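Protein (hdlp (histone deacetylase-like protein)) (Aquifex aeolicus, PDB 1C3P) is a zinc-binding homologue of histone deacetylases that probably removes acetyl groups from acetylated lysine side chains and has been linked to acetoin breakdown. Local coordinates at residues P22-R27 with G294-P299; F60-Y65 with A133-A138; K160-I165 with Q184-L188. All coordinates share one frame; numbering follows the deposited sequence.

How the interactions relate
Interaction 3 is the most regular: two neighbouring strands of the central parallel sheet, joined by backbone hydrogen bonds with buried apolar side chains on both faces. Interaction 1 pairs two loops and interaction 2 sets a loop and the start of helix 63-75 against another loop; there side chains carry most of the polar bonds: a guanidinium on glycine carbonyls in the first, a lysine ammonium and two hydroxyls in the second. Interaction 2 runs from buried rings to exposed K135, whereas interaction 1 is partly buried beside zinc-binding residues. Along the chain, interaction 1 encloses the other two. Its centre lies about 27 Å from that of interaction 3, on the opposite side of the chain's centre.

Interaction 1: residues P22-R27 with G294-P299; sequences PLKIPR and GGGYHP
P22 and Y297 face each other with CA atoms 6.1 Å apart, and R27 and P299 at 6.9 Å, so two irregular loops approach each other at these pairs, each ending at the N-cap of a helix (R27 and H298). R27 supplies the direct polar link. Its guanidinium meets G296 O side-on, NE at 2.9 Å and NH2 more loosely, while NH2 also donates to G294 O at 2.6 Å. Both oxygens lie close to the guanidinium plane, which fixes the rotation of the group; a bend at chi3 (71°) turns it toward them. Water 2 joins NH1 to the same G294 O. The glycine run follows strand 290-292 in the α/β fold of the deacetylase family and passes beside D168, with Y297 near D258, residues that bind zinc in a structure of this protein, though none is bound here; the backbone of G295 is hydrogen-bonded to that of D258. Farther along, the Y297 ring meets apolar atoms obliquely: L23 CD2 lies 3.5 Å from its CE2, and P22 CB 3.6 Å from its CD2. I25 CD1 reaches P299 CD at 3.8 Å. Water 1 donates to both P22 O and Y297 O.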
# COMPACT_ATOMS: atom_id res chain seq x y z
N PRO A 22 3.91 14.44 -4.58
CA PRO A 22 2.77 14.05 -3.73
C PRO A 22 3.17 13.42 -2.39
O PRO A 22 2.40 13.44 -1.43
CB PRO A 22 2.01 13.07 -4.63
CG PRO A 22 2.31 13.61 -6.02
CD PRO A 22 3.80 13.77 -5.89
N LEU A 23 4.38 12.85 -2.32
CA LEU A 23 4.86 12.22 -1.08
C LEU A 23 5.68 13.17 -0.20
O LEU A 23 6.43 12.74 0.68
CB LEU A 23 5.66 10.96 -1.42
CG LEU A 23 4.78 9.86 -2.04
CD1 LEU A 23 5.64 8.66 -2.47
CD2 LEU A 23 3.74 9.42 -1.01
N LYS A 24 5.53 14.47 -0.47
CA LYS A 24 6.18 15.53 0.31
C LYS A 24 5.61 15.49 1.75
O LYS A 24 6.32 15.73 2.73
CB LYS A 24 5.85 16.88 -0.33
CG LYS A 24 6.16 18.10 0.52
CD LYS A 24 5.00 19.10 0.46
CE LYS A 24 4.65 19.50 -0.98
NZ LYS A 24 3.46 20.40 -1.05
N ILE A 25 4.33 15.18 1.87
CA ILE A 25 3.69 15.13 3.19
C ILE A 25 4.17 14.01 4.11
O ILE A 25 4.69 12.98 3.66
CB ILE A 25 2.16 14.95 3.07
CG1 ILE A 25 1.86 13.71 2.22
CG2 ILE A 25 1.53 16.20 2.52
CD1 ILE A 25 0.40 13.35 2.12
N PRO A 26 4.02 14.22 5.44
CA PRO A 26 4.42 13.23 6.45
C PRO A 26 3.37 12.13 6.32
O PRO A 26 2.23 12.44 5.95
CB PRO A 26 4.26 14.02 7.75
CG PRO A 26 4.40 15.47 7.31
CD PRO A 26 3.52 15.43 6.10
N ARG A 27 3.72 10.88 6.60
CA ARG A 27 2.73 9.79 6.45
C ARG A 27 2.77 8.78 7.59
O ARG A 27 1.85 8.74 8.40
CB ARG A 27 2.92 9.11 5.10
CG ARG A 27 2.73 10.09 3.95
CD ARG A 27 2.99 9.48 2.58
NE ARG A 27 1.96 8.54 2.17
CZ ARG A 27 2.07 7.21 2.20
NH1 ARG A 27 3.18 6.64 2.62
NH2 ARG A 27 1.05 6.46 1.79
N GLY A 294 0.46 1.59 1.97
CA GLY A 294 0.46 1.75 0.53
C GLY A 294 0.31 3.21 0.20
O GLY A 294 0.46 4.05 1.07
N GLY A 295 0.00 3.49 -1.07
CA GLY A 295 -0.18 4.86 -1.52
C GLY A 295 -1.33 5.50 -0.77
O GLY A 295 -2.29 4.83 -0.39
N GLY A 296 -1.21 6.80 -0.54
CA GLY A 296 -2.22 7.56 0.17
C GLY A 296 -1.55 8.91 0.18
O GLY A 296 -0.42 9.02 0.65
N TYR A 297 -2.22 9.94 -0.31
CA TYR A 297 -1.57 11.23 -0.43
C TYR A 297 -2.26 12.41 0.25
O TYR A 297 -1.78 13.54 0.13
CB TYR A 297 -1.35 11.51 -1.92
CG TYR A 297 -0.72 10.32 -2.65
CD1 TYR A 297 -1.50 9.24 -3.09
CD2 TYR A 297 0.66 10.25 -2.83
CE1 TYR A 297 -0.91 8.11 -3.69
CE2 TYR A 297 1.25 9.14 -3.43
CZ TYR A 297 0.48 8.08 -3.85
OH TYR A 297 1.12 7.00 -4.43
N HIS A 298 -3.37 12.15 0.95
CA HIS A 298 -4.09 13.19 1.68
C HIS A 298 -3.84 12.88 3.15
O HIS A 298 -4.22 11.82 3.64
CB HIS A 298 -5.59 13.13 1.43
CG HIS A 298 -6.34 14.26 2.06
ND1 HIS A 298 -6.59 15.45 1.41
CD2 HIS A 298 -6.79 14.42 3.32
CE1 HIS A 298 -7.16 16.30 2.25
NE2 HIS A 298 -7.29 15.70 3.42
N PRO A 299 -3.20 13.81 3.89
CA PRO A 299 -2.89 13.61 5.30
C PRO A 299 -4.06 13.26 6.23
O PRO A 299 -3.93 12.38 7.09
CB PRO A 299 -2.20 14.92 5.69
CG PRO A 299 -2.86 15.92 4.75
CD PRO A 299 -2.73 15.14 3.46
O HOH W 1 0.05 14.71 -1.14
O HOH W 2 3.03 3.75 3.03

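Interaction 2: residues F60-Y65 with A133-A138; sequences FHTEDY and AFKSRA
H61 and K135 bring the two segments close, CA to CA 4.6 Å, joining a buried ring side to a polar outer one. On the packed side the Y65 ring lies with one face against the backbone of 136-137: R137 N sits 3.7 Å above its plane, over the centre, and S136 C is nearer the rim. CG of Y65 stands anti to the backbone N (chi1 174°), directing the ring across the turn to A138, whose CB is 3.6 Å from Y65 OH, itself hydrogen-bonded to Y143 O. Replacing Y65 with an alanine would probably open a gap over the S136-R137 peptide and leave Y143 O without this partner. The H61 ring has F60 CD2 over one face and F134 O in plane at its edge, while CZ of F60 comes within 3.5 Å of K135 N. The outer side is polar and more exposed, resting on hydrogen bonds, not ring packing. K135 bends at chi3 and chi4 to bring NZ 2.6 Å from F60 O, in the carbonyl plane. S136 OG donates to T62 OG1 at 2.8 Å, and T62 OG1 donates to D64 OD2, a short chain of hydrogen bonds; the T62 N to K135 O bond is weak. The contact joins the start of helix 63-75 to the loop between strand 122-125 and helix 146-156 in the α/β fold of the deacetylase domain.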
# COMPACT_ATOMS: atom_id res chain seq x y z
N PHE A 60 15.28 -9.75 -3.96
CA PHE A 60 14.54 -9.37 -5.16
C PHE A 60 15.30 -8.46 -6.13
O PHE A 60 15.39 -8.75 -7.32
CB PHE A 60 13.21 -8.68 -4.80
CG PHE A 60 12.43 -8.21 -6.00
CD1 PHE A 60 11.99 -9.12 -6.97
CD2 PHE A 60 12.14 -6.86 -6.18
CE1 PHE A 60 11.28 -8.69 -8.09
CE2 PHE A 60 11.43 -6.41 -7.30
CZ PHE A 60 11.00 -7.34 -8.26
N HIS A 61 15.83 -7.35 -5.63
CA HIS A 61 16.54 -6.41 -6.50
C HIS A 61 17.94 -6.83 -6.88
O HIS A 61 18.58 -7.60 -6.17
CB HIS A 61 16.57 -5.03 -5.84
CG HIS A 61 15.22 -4.38 -5.79
ND1 HIS A 61 14.45 -4.34 -4.65
CD2 HIS A 61 14.49 -3.78 -6.76
CE1 HIS A 61 13.30 -3.74 -4.92
NE2 HIS A 61 13.31 -3.39 -6.19
N THR A 62 18.41 -6.33 -8.03
CA THR A 62 19.77 -6.65 -8.49
C THR A 62 20.78 -5.72 -7.85
O THR A 62 20.48 -4.57 -7.51
CB THR A 62 19.89 -6.57 -10.02
OG1 THR A 62 19.50 -5.27 -10.48
CG2 THR A 62 19.01 -7.62 -10.66
N GLU A 63 22.00 -6.21 -7.69
CA GLU A 63 23.05 -5.43 -7.06
C GLU A 63 23.39 -4.11 -7.70
O GLU A 63 23.60 -3.12 -7.00
CB GLU A 63 24.34 -6.23 -6.93
CG GLU A 63 24.43 -7.10 -5.71
CD GLU A 63 25.87 -7.49 -5.41
OE1 GLU A 63 26.69 -6.57 -5.19
OE2 GLU A 63 26.17 -8.70 -5.40
N ASP A 64 23.47 -4.08 -9.03
CA ASP A 64 23.82 -2.85 -9.74
C ASP A 64 22.78 -1.76 -9.47
O ASP A 64 23.13 -0.58 -9.30
CB ASP A 64 23.91 -3.08 -11.25
CG ASP A 64 22.60 -3.57 -11.85
OD1 ASP A 64 22.42 -3.44 -13.08
OD2 ASP A 64 21.76 -4.11 -11.10
N TYR A 65 21.50 -2.15 -9.44
CA TYR A 65 20.41 -1.20 -9.18
C TYR A 65 20.49 -0.68 -7.74
O TYR A 65 20.45 0.52 -7.52
CB TYR A 65 19.03 -1.85 -9.44
CG TYR A 65 17.86 -0.96 -9.06
CD1 TYR A 65 17.74 0.34 -9.58
CD2 TYR A 65 16.89 -1.40 -8.15
CE1 TYR A 65 16.68 1.18 -9.20
CE2 TYR A 65 15.83 -0.57 -7.77
CZ TYR A 65 15.73 0.72 -8.28
OH TYR A 65 14.72 1.55 -7.86
N ALA A 133 7.93 -0.46 -7.76
CA ALA A 133 9.31 -0.68 -8.21
C ALA A 133 9.56 -2.03 -8.88
O ALA A 133 8.96 -3.02 -8.50
CB ALA A 133 10.28 -0.49 -7.05
N PHE A 134 10.44 -2.03 -9.88
CA PHE A 134 10.82 -3.24 -10.61
C PHE A 134 12.15 -3.77 -10.10
O PHE A 134 12.87 -3.07 -9.38
CB PHE A 134 10.91 -2.94 -12.12
CG PHE A 134 9.62 -2.50 -12.71
CD1 PHE A 134 9.44 -1.19 -13.15
CD2 PHE A 134 8.55 -3.39 -12.81
CE1 PHE A 134 8.21 -0.78 -13.68
CE2 PHE A 134 7.32 -2.99 -13.33
CZ PHE A 134 7.15 -1.68 -13.76
N LYS A 135 12.48 -5.00 -10.48
CA LYS A 135 13.71 -5.61 -10.02
C LYS A 135 14.94 -4.73 -10.14
O LYS A 135 15.77 -4.66 -9.23
CB LYS A 135 13.92 -6.95 -10.76
CG LYS A 135 15.23 -7.66 -10.45
CD LYS A 135 15.30 -9.05 -11.13
CE LYS A 135 14.49 -10.13 -10.41
NZ LYS A 135 15.10 -10.64 -9.12
N SER A 136 15.03 -4.03 -11.26
CA SER A 136 16.19 -3.19 -11.52
C SER A 136 15.83 -1.81 -12.00
O SER A 136 16.60 -1.20 -12.75
CB SER A 136 17.07 -3.88 -12.58
OG SER A 136 17.33 -5.23 -12.22
N ARG A 137 14.70 -1.26 -11.55
CA ARG A 137 14.30 0.07 -12.00
C ARG A 137 13.24 0.74 -11.12
O ARG A 137 12.33 0.07 -10.65
CB ARG A 137 13.76 -0.04 -13.44
CG ARG A 137 12.97 1.15 -13.93
CD ARG A 137 12.39 0.87 -15.30
NE ARG A 137 13.40 0.94 -16.35
CZ ARG A 137 13.72 2.05 -17.01
NH1 ARG A 137 13.09 3.18 -16.74
NH2 ARG A 137 14.66 2.02 -17.95
N ALA A 138 13.36 2.05 -10.91
CA ALA A 138 12.40 2.79 -10.10
C ALA A 138 11.12 3.03 -10.90
O ALA A 138 11.14 3.04 -12.13
CB ALA A 138 13.01 4.16 -9.64

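Interaction 3: residues K160-I165 with Q184-L188; sequences KRILYI and QVFVL
Strands 162-166 and 185-192 are adjacent parallel strands of a beta-alpha-beta unit connected through helix 173-179. The axes of 162-165 and 185-188 approach to 4.8 Å with N-to-C directions 14° apart, in the register I162-V185, L163-F186, Y164-V187 and I165-L188. Four backbone bonds, each 2.9 Å between N and O and with N-H...O angles of at least 160°, join them: I162 N to Q184 O, F186 N to I162 O, Y164 N to F186 O and L188 N to Y164 O. On one face L163 and F186 lie side by side, L163 CD1 3.7 Å from F186 CD2, and helix 228-245 covers them through V242. I165 and L188 share this face, where I165 CG2 lies 4.2 Å from L188 CD2. On the other face V187 CG1 reaches the in-plane edge of the Y164 ring, 3.9 Å from Y164 CD2. With CG anti to the backbone N (chi1 176°), Y164 extends alongside V187; its hydroxyl is bonded to D166 OD2. Helix 146-156 packs on this face against I162, Y164 and V185. Before the strands begin, Q184 NE2 lies 3.8 Å from K160 CG, while Q184 OE1 is hydrogen-bonded to R155 NH2. Helices on both faces of a parallel sheet make a three-layer α/β fold, as in the arginase clan to which the deacetylase domain belongs; D168 and H170, zinc-binding residues, follow strand 162-166.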
# COMPACT_ATOMS: atom_id res chain seq x y z
N LYS A 160 5.32 -22.16 -0.42
CA LYS A 160 5.12 -22.44 -1.84
C LYS A 160 3.80 -21.94 -2.41
O LYS A 160 3.53 -22.10 -3.61
CB LYS A 160 5.26 -23.95 -2.07
CG LYS A 160 6.66 -24.46 -1.80
CD LYS A 160 6.75 -25.97 -1.62
CE LYS A 160 6.16 -26.75 -2.79
NZ LYS A 160 4.68 -26.61 -2.88
N ARG A 161 2.97 -21.36 -1.56
CA ARG A 161 1.68 -20.82 -2.01
C ARG A 161 1.45 -19.52 -1.26
O ARG A 161 0.89 -19.49 -0.17
CB ARG A 161 0.53 -21.78 -1.72
CG ARG A 161 0.57 -23.10 -2.50
CD ARG A 161 -0.72 -23.88 -2.30
NE ARG A 161 -0.99 -24.21 -0.91
CZ ARG A 161 -0.35 -25.14 -0.20
NH1 ARG A 161 0.62 -25.86 -0.76
NH2 ARG A 161 -0.66 -25.35 1.07
N ILE A 162 1.89 -18.42 -1.86
CA ILE A 162 1.77 -17.11 -1.22
C ILE A 162 0.81 -16.23 -2.00
O ILE A 162 0.91 -16.12 -3.21
CB ILE A 162 3.16 -16.47 -1.17
CG1 ILE A 162 4.10 -17.41 -0.40
CG2 ILE A 162 3.09 -15.10 -0.53
CD1 ILE A 162 5.55 -17.09 -0.54
N LEU A 163 -0.14 -15.60 -1.31
CA LEU A 163 -1.10 -14.75 -1.98
C LEU A 163 -0.83 -13.32 -1.60
O LEU A 163 -0.56 -13.03 -0.44
CB LEU A 163 -2.53 -15.13 -1.55
CG LEU A 163 -3.69 -14.19 -1.89
CD1 LEU A 163 -3.87 -14.14 -3.41
CD2 LEU A 163 -4.96 -14.65 -1.20
N TYR A 164 -0.86 -12.42 -2.58
CA TYR A 164 -0.68 -11.00 -2.32
C TYR A 164 -1.95 -10.30 -2.82
O TYR A 164 -2.39 -10.51 -3.95
CB TYR A 164 0.52 -10.47 -3.08
CG TYR A 164 0.71 -8.98 -2.94
CD1 TYR A 164 1.19 -8.40 -1.75
CD2 TYR A 164 0.39 -8.14 -3.99
CE1 TYR A 164 1.34 -7.00 -1.66
CE2 TYR A 164 0.53 -6.78 -3.91
CZ TYR A 164 1.01 -6.21 -2.76
OH TYR A 164 1.16 -4.84 -2.78
N ILE A 165 -2.56 -9.48 -1.96
CA ILE A 165 -3.78 -8.77 -2.33
C ILE A 165 -3.47 -7.28 -2.21
O ILE A 165 -3.01 -6.82 -1.17
CB ILE A 165 -4.94 -9.13 -1.39
CG1 ILE A 165 -5.20 -10.64 -1.44
CG2 ILE A 165 -6.18 -8.32 -1.77
CD1 ILE A 165 -6.12 -11.14 -0.31
N GLN A 184 3.65 -20.14 -7.76
CA GLN A 184 3.85 -20.21 -6.32
C GLN A 184 3.33 -18.94 -5.65
O GLN A 184 3.10 -18.90 -4.44
CB GLN A 184 5.32 -20.40 -5.98
CG GLN A 184 5.89 -21.70 -6.52
CD GLN A 184 7.21 -22.05 -5.88
OE1 GLN A 184 8.14 -21.25 -5.85
NE2 GLN A 184 7.31 -23.27 -5.37
N VAL A 185 3.17 -17.90 -6.45
CA VAL A 185 2.65 -16.65 -5.92
C VAL A 185 1.44 -16.28 -6.75
O VAL A 185 1.44 -16.48 -7.97
CB VAL A 185 3.71 -15.53 -6.01
CG1 VAL A 185 3.17 -14.23 -5.36
CG2 VAL A 185 5.00 -15.98 -5.32
N PHE A 186 0.40 -15.79 -6.09
CA PHE A 186 -0.82 -15.37 -6.77
C PHE A 186 -1.00 -13.92 -6.38
O PHE A 186 -0.96 -13.59 -5.20
CB PHE A 186 -2.04 -16.19 -6.30
CG PHE A 186 -3.27 -15.92 -7.10
CD1 PHE A 186 -3.81 -16.90 -7.93
CD2 PHE A 186 -3.88 -14.66 -7.09
CE1 PHE A 186 -4.92 -16.63 -8.73
CE2 PHE A 186 -4.99 -14.39 -7.88
CZ PHE A 186 -5.51 -15.38 -8.70
N VAL A 187 -1.18 -13.04 -7.37
CA VAL A 187 -1.35 -11.63 -7.09
C VAL A 187 -2.73 -11.18 -7.53
O VAL A 187 -3.14 -11.45 -8.65
CB VAL A 187 -0.29 -10.76 -7.85
CG1 VAL A 187 -0.55 -9.26 -7.63
CG2 VAL A 187 1.12 -11.13 -7.40
N LEU A 188 -3.44 -10.53 -6.62
CA LEU A 188 -4.76 -9.98 -6.91
C LEU A 188 -4.70 -8.49 -6.67
O LEU A 188 -4.29 -8.03 -5.60
CB LEU A 188 -5.84 -10.56 -5.99
CG LEU A 188 -7.18 -9.80 -5.91
CD1 LEU A 188 -7.90 -9.78 -7.26
CD2 LEU A 188 -8.06 -10.46 -4.86